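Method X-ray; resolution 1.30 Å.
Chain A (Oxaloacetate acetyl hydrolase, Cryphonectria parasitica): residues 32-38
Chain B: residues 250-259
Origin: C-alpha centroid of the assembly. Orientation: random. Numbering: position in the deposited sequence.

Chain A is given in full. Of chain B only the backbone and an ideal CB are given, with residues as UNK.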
# COMPACT_ATOMS: atom_id res chain seq x y z
N VAL A 32 17.96 3.97 -10.82
CA VAL A 32 17.72 2.99 -9.78
C VAL A 32 16.23 2.67 -9.78
O VAL A 32 15.42 3.46 -10.22
CB VAL A 32 18.27 3.42 -8.42
CG1 VAL A 32 19.77 3.67 -8.49
CG2 VAL A 32 17.56 4.62 -7.90
N TYR A 33 15.89 1.52 -9.22
CA TYR A 33 14.52 1.08 -9.26
C TYR A 33 14.00 0.33 -8.06
O TYR A 33 12.82 -0.06 -8.03
CB TYR A 33 14.38 0.12 -10.46
CG TYR A 33 15.16 -1.15 -10.35
CD1 TYR A 33 14.61 -2.27 -9.75
CD2 TYR A 33 16.45 -1.25 -10.84
CE1 TYR A 33 15.31 -3.44 -9.63
CE2 TYR A 33 17.17 -2.43 -10.73
CZ TYR A 33 16.60 -3.53 -10.11
OH TYR A 33 17.31 -4.71 -10.06
N ASP A 34 14.84 0.15 -7.05
CA ASP A 34 14.47 -0.57 -5.84
C ASP A 34 15.46 -0.24 -4.75
O ASP A 34 16.37 0.59 -4.96
CB ASP A 34 14.34 -2.08 -6.08
CG ASP A 34 15.68 -2.81 -6.16
OD1 ASP A 34 15.69 -4.03 -5.87
OD2 ASP A 34 16.70 -2.17 -6.52
N GLY A 35 15.33 -0.89 -3.61
CA GLY A 35 16.20 -0.58 -2.51
C GLY A 35 17.63 -1.02 -2.70
O GLY A 35 18.55 -0.29 -2.36
N LEU A 36 17.82 -2.18 -3.32
CA LEU A 36 19.16 -2.68 -3.54
C LEU A 36 19.92 -1.80 -4.53
O LEU A 36 21.05 -1.41 -4.28
CB LEU A 36 19.10 -4.11 -4.03
CG LEU A 36 20.45 -4.76 -4.27
CD1 LEU A 36 21.27 -4.89 -2.95
CD2 LEU A 36 20.33 -6.08 -4.94
N SER A 37 19.31 -1.50 -5.66
CA SER A 37 19.97 -0.66 -6.66
C SER A 37 20.26 0.73 -6.06
O SER A 37 21.35 1.28 -6.24
CB SER A 37 19.17 -0.54 -7.95
OG SER A 37 17.85 -0.10 -7.71
N ALA A 38 19.31 1.31 -5.34
CA ALA A 38 19.54 2.61 -4.73
C ALA A 38 20.65 2.57 -3.68
O ALA A 38 21.54 3.44 -3.65
CB ALA A 38 18.25 3.13 -4.11
N UNK B 250 19.14 -14.82 -6.44
CA UNK B 250 19.03 -13.73 -7.40
C UNK B 250 19.45 -12.39 -6.83
O UNK B 250 20.01 -11.58 -7.56
CB UNK B 250 17.59 -13.63 -7.91
N UNK B 251 19.26 -12.17 -5.52
CA UNK B 251 19.64 -10.88 -4.92
C UNK B 251 21.15 -10.68 -4.98
O UNK B 251 21.63 -9.59 -5.30
CB UNK B 251 19.16 -10.80 -3.47
N UNK B 252 21.91 -11.72 -4.68
CA UNK B 252 23.39 -11.66 -4.68
C UNK B 252 24.00 -11.33 -6.05
O UNK B 252 24.74 -10.35 -6.16
CB UNK B 252 23.95 -13.00 -4.20
N UNK B 253 23.66 -12.08 -7.09
CA UNK B 253 24.25 -11.69 -8.38
C UNK B 253 23.71 -10.35 -8.86
O UNK B 253 24.45 -9.66 -9.55
CB UNK B 253 23.98 -12.76 -9.44
N UNK B 254 22.48 -9.98 -8.53
CA UNK B 254 21.98 -8.68 -8.98
C UNK B 254 22.89 -7.61 -8.35
O UNK B 254 23.30 -6.67 -9.03
CB UNK B 254 20.51 -8.47 -8.59
N UNK B 255 23.17 -7.71 -7.05
CA UNK B 255 24.02 -6.73 -6.42
C UNK B 255 25.39 -6.65 -7.06
O UNK B 255 25.88 -5.58 -7.36
CB UNK B 255 24.16 -7.05 -4.93
N UNK B 256 26.03 -7.79 -7.27
CA UNK B 256 27.36 -7.76 -7.85
C UNK B 256 27.41 -7.07 -9.20
O UNK B 256 28.36 -6.34 -9.51
CB UNK B 256 27.89 -9.19 -7.99
N UNK B 257 26.39 -7.34 -10.02
CA UNK B 257 26.30 -6.77 -11.36
C UNK B 257 25.99 -5.27 -11.32
O UNK B 257 26.59 -4.49 -12.10
CB UNK B 257 25.23 -7.50 -12.17
N UNK B 258 25.02 -4.88 -10.50
CA UNK B 258 24.67 -3.49 -10.35
C UNK B 258 25.93 -2.71 -9.87
O UNK B 258 26.26 -1.64 -10.38
CB UNK B 258 23.50 -3.33 -9.37
N UNK B 259 26.66 -3.28 -8.91
CA UNK B 259 27.84 -2.61 -8.39
C UNK B 259 28.93 -2.43 -9.44
O UNK B 259 29.48 -1.35 -9.61
CB UNK B 259 28.40 -3.40 -7.20

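Chain A brings a short lead-in and the first turn of a helix to this contact, and its offer is mostly apolar. Asp A34 caps that helix by accepting from Ser A37 N (N to OD2, 2.8 Å), and Ser A37 OG donates to the same OD2 (2.7 Å) while accepting from Tyr A33 N (3.0 Å to OG). The polar groups are thus largely occupied with one another, and Leu A36 is left as the main feature pointing at chain B.

Position 250 lies just before the helix of chain B, with phi/psi of -113/-31 and nothing of chain A within 5.5 Å of its ideal CB. The contact sets no demand here, though a small polar residue is common at such a place. It is Thr B250, whose O accepts from the backbone N of 254 at 3.1 Å.

At 251 the CA-to-CB bond runs sideways, and the ideal CB is 5.1 Å from Leu A36 CD2. A short side chain would stop before the methyl; a flexible apolar one, leucine or methionine for instance, could reach it. The residue is Leu B251, with chi1 t and chi2 p, and its CD1 packs against Leu A36 CD2 at 3.7 Å.

Positions 252 and 253 take no part in the contact: CB at 252 points away, and 253 is out of reach. Ala B252 suits a helix without asking for a partner. In the first turn a proline is tolerated, because its nitrogen need not donate within the helix, and Pro B253 uses that freedom.

Position 254 points toward chain A, its ideal CB 4.4 Å from Leu A36 CD2 and 5.2 Å from Tyr A33 OH. With a methyl already so near, alanine fits directly, and glycine or serine could also be considered. Ala B254 places its CB 4.3 Å from Leu A36 CD2.

The ideal CB of 255 is closer still, 4.0 Å from Leu A36 CD2, but its bond points sideways. Several side chains could leave along that line, including a long aliphatic or an aromatic one. In Tyr B255, CB sits 4.1 Å from Leu A36 CD2, and the ring, with chi1 t, meets Leu A36 CD1 obliquely.

Positions 256 and 257 are out of reach, so helix propensity is the main visible guide. Both are alanine, Ala B256 and Ala B257.

Position 258 points toward chain A, yet its ideal CB remains 5.2 Å from Ser A37 CA. That leaves room for a medium apolar side chain; leucine, isoleucine or methionine would be reasonable. Ile B258, with chi1 m and chi2 t, extends CD1 to 4.1 Å from Ser A37 CB and 4.0 Å from Tyr A33 OH, touching both residues with one methyl.

Position 259 is out of reach and could carry a long polar chain. Arg B259 does; its NE gives a weak hydrogen bond to Tyr B255 OH (3.2 Å), and it touches a crystal neighbour.

Chain B 250-259: TLAPAYAAIR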
# COMPACT_ATOMS: atom_id res chain seq x y z
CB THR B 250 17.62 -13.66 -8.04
OG1 THR B 250 16.61 -13.38 -7.06
CG2 THR B 250 17.26 -14.95 -8.78
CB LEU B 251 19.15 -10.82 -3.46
CG LEU B 251 19.20 -9.44 -2.81
CD1 LEU B 251 18.07 -8.57 -3.30
CD2 LEU B 251 19.11 -9.56 -1.34
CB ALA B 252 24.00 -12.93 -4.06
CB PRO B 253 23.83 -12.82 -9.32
CG PRO B 253 22.62 -13.47 -8.63
CD PRO B 253 22.94 -13.36 -7.17
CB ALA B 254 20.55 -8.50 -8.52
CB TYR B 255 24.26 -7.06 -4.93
CG TYR B 255 25.35 -6.21 -4.31
CD1 TYR B 255 25.16 -4.86 -4.09
CD2 TYR B 255 26.58 -6.74 -3.99
CE1 TYR B 255 26.13 -4.09 -3.55
CE2 TYR B 255 27.59 -5.95 -3.45
CZ TYR B 255 27.35 -4.64 -3.23
OH TYR B 255 28.33 -3.84 -2.70
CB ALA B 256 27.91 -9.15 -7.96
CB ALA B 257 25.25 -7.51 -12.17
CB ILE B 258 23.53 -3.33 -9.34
CG1 ILE B 258 22.26 -3.89 -9.95
CG2 ILE B 258 23.39 -1.88 -8.89
CD1 ILE B 258 21.12 -4.04 -8.94
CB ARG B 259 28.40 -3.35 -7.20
CG ARG B 259 29.41 -2.56 -6.42
CD ARG B 259 30.11 -3.39 -5.41
NE ARG B 259 30.70 -2.54 -4.38
CZ ARG B 259 31.82 -1.83 -4.53
NH1 ARG B 259 32.23 -1.08 -3.53
NH2 ARG B 259 32.52 -1.84 -5.66
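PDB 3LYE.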